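Local structure of UDP-N-acetylglucosamine pyrophosphorylase (Entamoeba histolytica, 3OC9) at residues L160-A163 against L164-G168; L226-E229 against Q230-I233; C258-I261 against S262-Y266. The protein probably catalyses the transfer of a uridylyl group from UTP to N-acetyl-alpha-D-glucosamine 1-phosphate, giving UDP-N-acetyl-alpha-D-glucosamine and diphosphate. All blocks are in the same frame, centred on the assembly; numbering follows the deposited sequence. Where two conformers were deposited one is given.

Contact 1 of 3, residues L160-A163 against L164-G168; sequences LFKA and LKDNG
The carbonyl oxygen of A163 is gripped twice by one residue: N167 ND2 donates to A163 O at 2.9 Å with an N-H...O angle of 165°, and N167 N reaches the same oxygen at 3.2 Å. The two donors come from opposite faces of the carbonyl plane. The side chain of N167 folds back to do this, its CG lying beside its own backbone N (chi1 -74°), and the amide is turned so that the oxygen sits nearly in its plane. The same ND2 also donates to P129 O, which ties this end of the helix to strand 125-134.

N167 is where helix 160-166 stops, and G168, with its positive phi, is the C-prime residue of a Schellman motif: G168 N bonds back to K165 O, and I169 N to L164 O. Earlier in the helix the ordinary i to i+4 ladder runs, with L164 N on L160 O at 3.0 Å and a weak bond from K165 N to F161 O.

On the exposed side K162, in one of its two modelled conformers, bends at chi2 (62°) and lays its aliphatic chain across the carboxylate of D166. K162 NZ then makes a salt bridge to D166 OD1 at 3.2 Å, on the syn lone pair. In that conformer K165 NZ stands 4.3 Å from K162 NZ, but its own partner is E276 of the same chain, so acidic groups accompany both lysines. The buried side is apolar: L160 CD1 packs on L164 CG at 4.0 Å, and F128 touches L160, A163 and L164 there.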
loop_
_atom_site.group_PDB
_atom_site.type_symbol
_atom_site.label_atom_id
_atom_site.label_comp_id
_atom_site.label_asym_id
_atom_site.label_seq_id
_atom_site.Cartn_x
_atom_site.Cartn_y
_atom_site.Cartn_z
ATOM N N LEU A 160 9.575 7.688 6.588
ATOM C CA LEU A 160 10.085 7.080 5.346
ATOM C C LEU A 160 11.182 7.898 4.656
ATOM O O LEU A 160 12.246 7.351 4.313
ATOM C CB LEU A 160 8.933 6.800 4.337
ATOM C CG LEU A 160 9.314 6.277 2.934
ATOM C CD1 LEU A 160 9.939 4.869 2.980
ATOM C CD2 LEU A 160 8.072 6.231 2.028
ATOM N N PHE A 161 10.943 9.199 4.446
ATOM C CA PHE A 161 11.835 9.965 3.557
ATOM C C PHE A 161 13.266 10.148 4.118
ATOM O O PHE A 161 14.244 9.887 3.396
ATOM C CB PHE A 161 11.170 11.283 3.091
ATOM C CG PHE A 161 9.782 11.075 2.480
ATOM C CD1 PHE A 161 9.631 10.450 1.222
ATOM C CD2 PHE A 161 8.650 11.498 3.157
ATOM C CE1 PHE A 161 8.366 10.242 0.661
ATOM C CE2 PHE A 161 7.358 11.295 2.605
ATOM C CZ PHE A 161 7.224 10.659 1.350
ATOM N N LYS A 162 13.388 10.520 5.401
ATOM C CA LYS A 162 14.705 10.613 6.063
ATOM C C LYS A 162 15.400 9.240 6.152
ATOM O O LYS A 162 16.624 9.124 5.942
ATOM C CB LYS A 162 14.565 11.260 7.453
ATOM C CG LYS A 162 15.893 11.477 8.207
ATOM C CD LYS A 162 16.824 12.424 7.472
ATOM C CE LYS A 162 17.997 12.830 8.359
ATOM N NZ LYS A 162 19.171 13.317 7.578
ATOM N N ALA A 163 14.620 8.193 6.440
ATOM C CA ALA A 163 15.159 6.818 6.510
ATOM C C ALA A 163 15.763 6.307 5.195
ATOM O O ALA A 163 16.794 5.603 5.217
ATOM C CB ALA A 163 14.097 5.829 7.038
ATOM N N LEU A 164 15.144 6.646 4.058
ATOM C CA LEU A 164 15.725 6.303 2.741
ATOM C C LEU A 164 17.115 6.961 2.534
ATOM O O LEU A 164 18.049 6.308 2.042
ATOM C CB LEU A 164 14.777 6.668 1.572
ATOM C CG LEU A 164 13.440 5.917 1.439
ATOM C CD1 LEU A 164 12.587 6.595 0.360
ATOM C CD2 LEU A 164 13.595 4.410 1.088
ATOM N N LYS A 165 17.246 8.233 2.901
ATOM C CA LYS A 165 18.543 8.932 2.783
ATOM C C LYS A 165 19.616 8.337 3.720
ATOM O O LYS A 165 20.733 7.999 3.272
ATOM C CB LYS A 165 18.390 10.447 3.015
ATOM C CG LYS A 165 19.720 11.214 2.836
ATOM C CD LYS A 165 19.588 12.715 3.127
ATOM C CE LYS A 165 20.982 13.358 3.239
ATOM N NZ LYS A 165 20.931 14.675 3.943
ATOM N N ASP A 166 19.264 8.197 5.003
ATOM C CA ASP A 166 20.195 7.758 6.063
ATOM C C ASP A 166 20.744 6.334 5.880
ATOM O O ASP A 166 21.880 6.052 6.278
ATOM C CB ASP A 166 19.520 7.880 7.444
ATOM C CG ASP A 166 19.353 9.327 7.914
ATOM O OD1 ASP A 166 19.896 10.262 7.286
ATOM O OD2 ASP A 166 18.647 9.523 8.933
ATOM N N ASN A 167 19.952 5.454 5.257
ATOM C CA ASN A 167 20.344 4.054 5.002
ATOM C C ASN A 167 21.027 3.813 3.630
ATOM O O ASN A 167 21.269 2.656 3.233
ATOM C CB ASN A 167 19.125 3.130 5.182
ATOM C CG ASN A 167 18.748 2.924 6.647
ATOM O OD1 ASN A 167 19.381 2.124 7.354
ATOM N ND2 ASN A 167 17.721 3.652 7.119
ATOM N N GLY A 168 21.304 4.906 2.908
ATOM C CA GLY A 168 21.990 4.863 1.607
ATOM C C GLY A 168 21.170 4.408 0.404
ATOM O O GLY A 168 21.732 4.105 -0.668
#

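Contact 2 of 3, residues L226-E229 against Q230-I233; sequences LVKE and QERI
E229 and R232 face each other across a tight turn and satisfy one another's backbone twice. E229 N donates to R232 O at 2.9 Å, almost straight (169°) and in the carbonyl plane. The return bond, R232 N to E229 O at 3.0 Å, closes the turn differently: its donor stands well above the carbonyl plane, 59° out of it, and uses no lone pair direction. This is a beta hairpin with a two-residue loop, a type I' turn from E229 to R232 with Q230 and E231 at its corner, joining strands 225-229 and 232-236.

The next pair, K228 with I233, is non-hydrogen-bonded, and here CA-H...O contacts fill in: K228 CA lies 3.4 Å from R232 O, and I233 CA lies 3.6 Å from V227 O. R232 O therefore receives both an N-H and a C-H. Further back, the backbone of V227 bonds to that of K234, continuing the ladder, while the outward edge of K228 bonds to Q8.

The charged ends find separate partners. With K228, the chain leaves extended and bends at chi3 (-83°), passing over E231 CA so that its ammonium comes to E231 OE1 in a long salt bridge of 3.8 Å. E231 curls to meet it. Beyond the strand pair, E229 OE1 pairs with K234 NZ, and the end of R232, leading away, donates from NH1 to P317 O. Toward the buried root, L226 CD2 meets I233 CG2 at 4.3 Å.

The two backbone bonds close the turn, while the K228 to E231 bridge, being long, probably adds only a weak electrostatic attraction.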
loop_
_atom_site.group_PDB
_atom_site.type_symbol
_atom_site.label_atom_id
_atom_site.label_comp_id
_atom_site.label_asym_id
_atom_site.label_seq_id
_atom_site.Cartn_x
_atom_site.Cartn_y
_atom_site.Cartn_z
ATOM N N LEU A 226 -8.614 15.030 -1.019
ATOM C CA LEU A 226 -7.655 16.047 -1.544
ATOM C C LEU A 226 -8.287 17.438 -1.680
ATOM O O LEU A 226 -9.469 17.564 -2.069
ATOM C CB LEU A 226 -7.095 15.636 -2.922
ATOM C CG LEU A 226 -6.450 14.244 -3.021
ATOM C CD1 LEU A 226 -5.917 14.021 -4.431
ATOM C CD2 LEU A 226 -5.302 14.044 -1.998
ATOM N N VAL A 227 -7.482 18.462 -1.389
ATOM C CA VAL A 227 -7.869 19.868 -1.565
ATOM C C VAL A 227 -6.701 20.618 -2.238
ATOM O O VAL A 227 -5.582 20.118 -2.258
ATOM C CB VAL A 227 -8.235 20.567 -0.199
ATOM C CG1 VAL A 227 -9.383 19.829 0.558
ATOM C CG2 VAL A 227 -7.002 20.718 0.693
ATOM N N LYS A 228 -6.974 21.807 -2.786
ATOM C CA LYS A 228 -5.929 22.671 -3.362
ATOM C C LYS A 228 -5.863 23.991 -2.576
ATOM O O LYS A 228 -6.904 24.596 -2.301
ATOM C CB LYS A 228 -6.218 22.934 -4.853
ATOM C CG LYS A 228 -5.061 23.586 -5.616
ATOM C CD LYS A 228 -5.434 23.930 -7.065
ATOM C CE LYS A 228 -5.283 22.737 -7.995
ATOM N NZ LYS A 228 -5.467 23.151 -9.434
ATOM N N GLU A 229 -4.650 24.410 -2.204
ATOM C CA GLU A 229 -4.406 25.683 -1.492
ATOM C C GLU A 229 -3.204 26.409 -2.113
ATOM O O GLU A 229 -2.090 25.874 -2.121
ATOM C CB GLU A 229 -4.146 25.410 -0.006
ATOM C CG GLU A 229 -4.024 26.662 0.880
ATOM C CD GLU A 229 -4.033 26.367 2.386
ATOM O OE1 GLU A 229 -4.014 25.188 2.801
ATOM O OE2 GLU A 229 -4.068 27.333 3.178
ATOM N N GLN A 230 -3.430 27.616 -2.647
ATOM C CA GLN A 230 -2.369 28.370 -3.353
ATOM C C GLN A 230 -1.607 27.498 -4.384
ATOM O O GLN A 230 -0.360 27.464 -4.428
ATOM C CB GLN A 230 -1.423 29.067 -2.356
ATOM C CG GLN A 230 -2.101 30.181 -1.535
ATOM C CD GLN A 230 -1.124 31.189 -0.941
ATOM O OE1 GLN A 230 -0.507 30.939 0.097
ATOM N NE2 GLN A 230 -1.004 32.359 -1.589
ATOM N N GLU A 231 -2.398 26.792 -5.199
ATOM C CA GLU A 231 -1.944 25.895 -6.266
ATOM C C GLU A 231 -1.193 24.628 -5.813
ATOM O O GLU A 231 -0.661 23.916 -6.653
ATOM C CB GLU A 231 -1.166 26.643 -7.373
ATOM C CG GLU A 231 -1.981 27.719 -8.114
ATOM C CD GLU A 231 -3.251 27.174 -8.772
ATOM O OE1 GLU A 231 -3.190 26.138 -9.477
ATOM O OE2 GLU A 231 -4.319 27.800 -8.588
ATOM N N ARG A 232 -1.154 24.348 -4.507
ATOM C CA ARG A 232 -0.511 23.113 -3.995
ATOM C C ARG A 232 -1.541 22.084 -3.494
ATOM O O ARG A 232 -2.584 22.478 -2.984
ATOM C CB ARG A 232 0.471 23.448 -2.867
ATOM C CG ARG A 232 1.563 24.467 -3.263
ATOM C CD ARG A 232 2.410 23.906 -4.403
ATOM N NE ARG A 232 3.390 24.874 -4.904
ATOM C CZ ARG A 232 4.678 24.893 -4.575
ATOM N NH1 ARG A 232 5.179 24.003 -3.725
ATOM N NH2 ARG A 232 5.478 25.824 -5.095
ATOM N N ILE A 233 -1.234 20.784 -3.614
ATOM C CA ILE A 233 -2.152 19.709 -3.154
ATOM C C ILE A 233 -1.894 19.273 -1.703
ATOM O O ILE A 233 -0.735 19.117 -1.313
ATOM C CB ILE A 233 -2.052 18.447 -4.095
ATOM C CG1 ILE A 233 -2.389 18.808 -5.547
ATOM C CG2 ILE A 233 -2.911 17.270 -3.571
ATOM C CD1 ILE A 233 -3.854 19.271 -5.773
#

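Contact 3 of 3, residues C258-I261 against S262-Y266; sequences CGHI and SINGY
S262 N lies over one face of the H260 ring, 3.6 Å above its plane and offset toward the rim, at the corner where strand 258-261 gives way to strand 263-267. Both strands pair with 209-215 in the large mixed sheet, the central sheet of what is probably a GT-A-like nucleotidyltransferase fold, and the chain bends sharply between them.

S262 makes that corner with a positive phi. Its hydroxyl sits beside its own backbone N, and OG lies over the same ring face as S262 N, nearest H260 CE1 at 3.5 Å. A water bridges the corner as well: it donates to H260 O at 3.1 Å and is hydrogen-bonded to S262 OG at 2.9 Å. F312 packs on the S262 side chain.

I263 follows, and its CD1 meets I261 CD1 at 3.8 Å. For I261 to reach it, chi1 (44°) sets CG1 in the crowded position, between the backbone N and the carbonyl carbon, and chi2 then turns CD1 toward I263 CG1 and CD1. The two isoleucines meet obliquely, and K212 of strand 209-215 touches both; V182 and H184 of strand 180-184 pack on I263.

N264 returns to the histidine. I211 of strand 209-215 and F312 touch its side chain. Its amide plane lies only 9° from that of the ring, so the side-chain N-H enters the imidazole edge in plane. The bond that holds H260 at its edge is N264 ND2 to H260 NE2, 3.3 Å and nearly straight at 169°.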
loop_
_atom_site.group_PDB
_atom_site.type_symbol
_atom_site.label_atom_id
_atom_site.label_comp_id
_atom_site.label_asym_id
_atom_site.label_seq_id
_atom_site.Cartn_x
_atom_site.Cartn_y
_atom_site.Cartn_z
ATOM N N CYS A 258 -12.159 13.297 -4.132
ATOM C CA CYS A 258 -10.903 12.527 -4.324
ATOM C C CYS A 258 -10.452 11.811 -3.033
ATOM O O CYS A 258 -9.696 12.378 -2.223
ATOM C CB CYS A 258 -9.785 13.461 -4.870
ATOM S SG CYS A 258 -10.051 14.069 -6.594
ATOM N N GLY A 259 -10.915 10.571 -2.834
ATOM C CA GLY A 259 -10.546 9.774 -1.642
ATOM C C GLY A 259 -9.123 9.208 -1.698
ATOM O O GLY A 259 -8.831 8.354 -2.538
ATOM N N HIS A 260 -8.253 9.631 -0.765
ATOM C CA HIS A 260 -6.825 9.182 -0.759
ATOM C C HIS A 260 -6.687 7.762 -0.195
ATOM O O HIS A 260 -7.063 7.517 0.956
ATOM C CB HIS A 260 -5.958 10.171 0.076
ATOM C CG HIS A 260 -4.548 9.701 0.322
ATOM N ND1 HIS A 260 -4.066 9.418 1.585
ATOM C CD2 HIS A 260 -3.519 9.471 -0.536
ATOM C CE1 HIS A 260 -2.804 9.014 1.491
ATOM N NE2 HIS A 260 -2.443 9.047 0.214
ATOM N N ILE A 261 -6.169 6.820 -0.987
ATOM C CA ILE A 261 -6.137 5.404 -0.529
ATOM C C ILE A 261 -4.722 4.800 -0.351
ATOM O O ILE A 261 -4.568 3.573 -0.222
ATOM C CB ILE A 261 -7.045 4.440 -1.374
ATOM C CG1 ILE A 261 -6.900 4.718 -2.851
ATOM C CG2 ILE A 261 -8.545 4.468 -0.894
ATOM C CD1 ILE A 261 -5.621 4.178 -3.420
ATOM N N SER A 262 -3.702 5.662 -0.321
ATOM C CA SER A 262 -2.303 5.260 0.000
ATOM C C SER A 262 -1.655 4.268 -0.995
ATOM O O SER A 262 -1.024 3.282 -0.582
ATOM C CB SER A 262 -2.146 4.706 1.446
ATOM O OG SER A 262 -2.466 5.666 2.445
ATOM N N ILE A 263 -1.807 4.541 -2.291
ATOM C CA ILE A 263 -0.981 3.892 -3.345
ATOM C C ILE A 263 -0.413 5.060 -4.187
ATOM O O ILE A 263 -1.138 5.629 -5.021
ATOM C CB ILE A 263 -1.780 2.869 -4.233
ATOM C CG1 ILE A 263 -2.523 1.819 -3.380
ATOM C CG2 ILE A 263 -0.817 2.155 -5.270
ATOM C CD1 ILE A 263 -3.616 1.016 -4.159
ATOM N N ASN A 264 0.863 5.424 -3.953
ATOM C CA ASN A 264 1.466 6.686 -4.496
ATOM C C ASN A 264 2.794 6.428 -5.210
ATOM O O ASN A 264 3.644 5.694 -4.686
ATOM C CB ASN A 264 1.666 7.732 -3.352
ATOM C CG ASN A 264 0.326 8.126 -2.676
ATOM O OD1 ASN A 264 -0.567 8.666 -3.329
ATOM N ND2 ASN A 264 0.194 7.851 -1.366
ATOM N N GLY A 265 2.954 7.004 -6.412
ATOM C CA GLY A 265 4.223 6.929 -7.163
ATOM C C GLY A 265 5.064 8.208 -7.039
ATOM O O GLY A 265 4.514 9.311 -7.073
ATOM N N TYR A 266 6.387 8.045 -6.889
ATOM C CA TYR A 266 7.324 9.167 -6.690
ATOM C C TYR A 266 8.538 9.083 -7.633
ATOM O O TYR A 266 9.123 7.995 -7.794
ATOM C CB TYR A 266 7.870 9.164 -5.251
ATOM C CG TYR A 266 6.871 9.229 -4.104
ATOM C CD1 TYR A 266 6.296 10.454 -3.721
ATOM C CD2 TYR A 266 6.560 8.087 -3.353
ATOM C CE1 TYR A 266 5.404 10.530 -2.641
ATOM C CE2 TYR A 266 5.668 8.153 -2.249
ATOM C CZ TYR A 266 5.089 9.367 -1.910
ATOM O OH TYR A 266 4.209 9.421 -0.833
HETATM O O HOH W 1 -5.281 6.088 2.987
#

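How the contacts relate
Contact 3 is the buried one, centred about 9 Å from the centre of the chain; contacts 1 and 2, at about 19 and 23 Å, are partly buried and put charged side chains at the surface. Salt bridges accordingly occur within contacts 1 and 2, whereas contact 3 relies on a neutral amide, an imidazole, a water and paired isoleucines. Contacts 2 and 3 adjoin through a probable backbone hydrogen bond from L226 N to C258 O, 3.1 Å, so the hairpin abuts the strand entering the corner. Contact 1 meets contact 3 by packing alone, F161 CZ against Y266 OH at 3.9 Å. Contacts 1 and 2 do not touch.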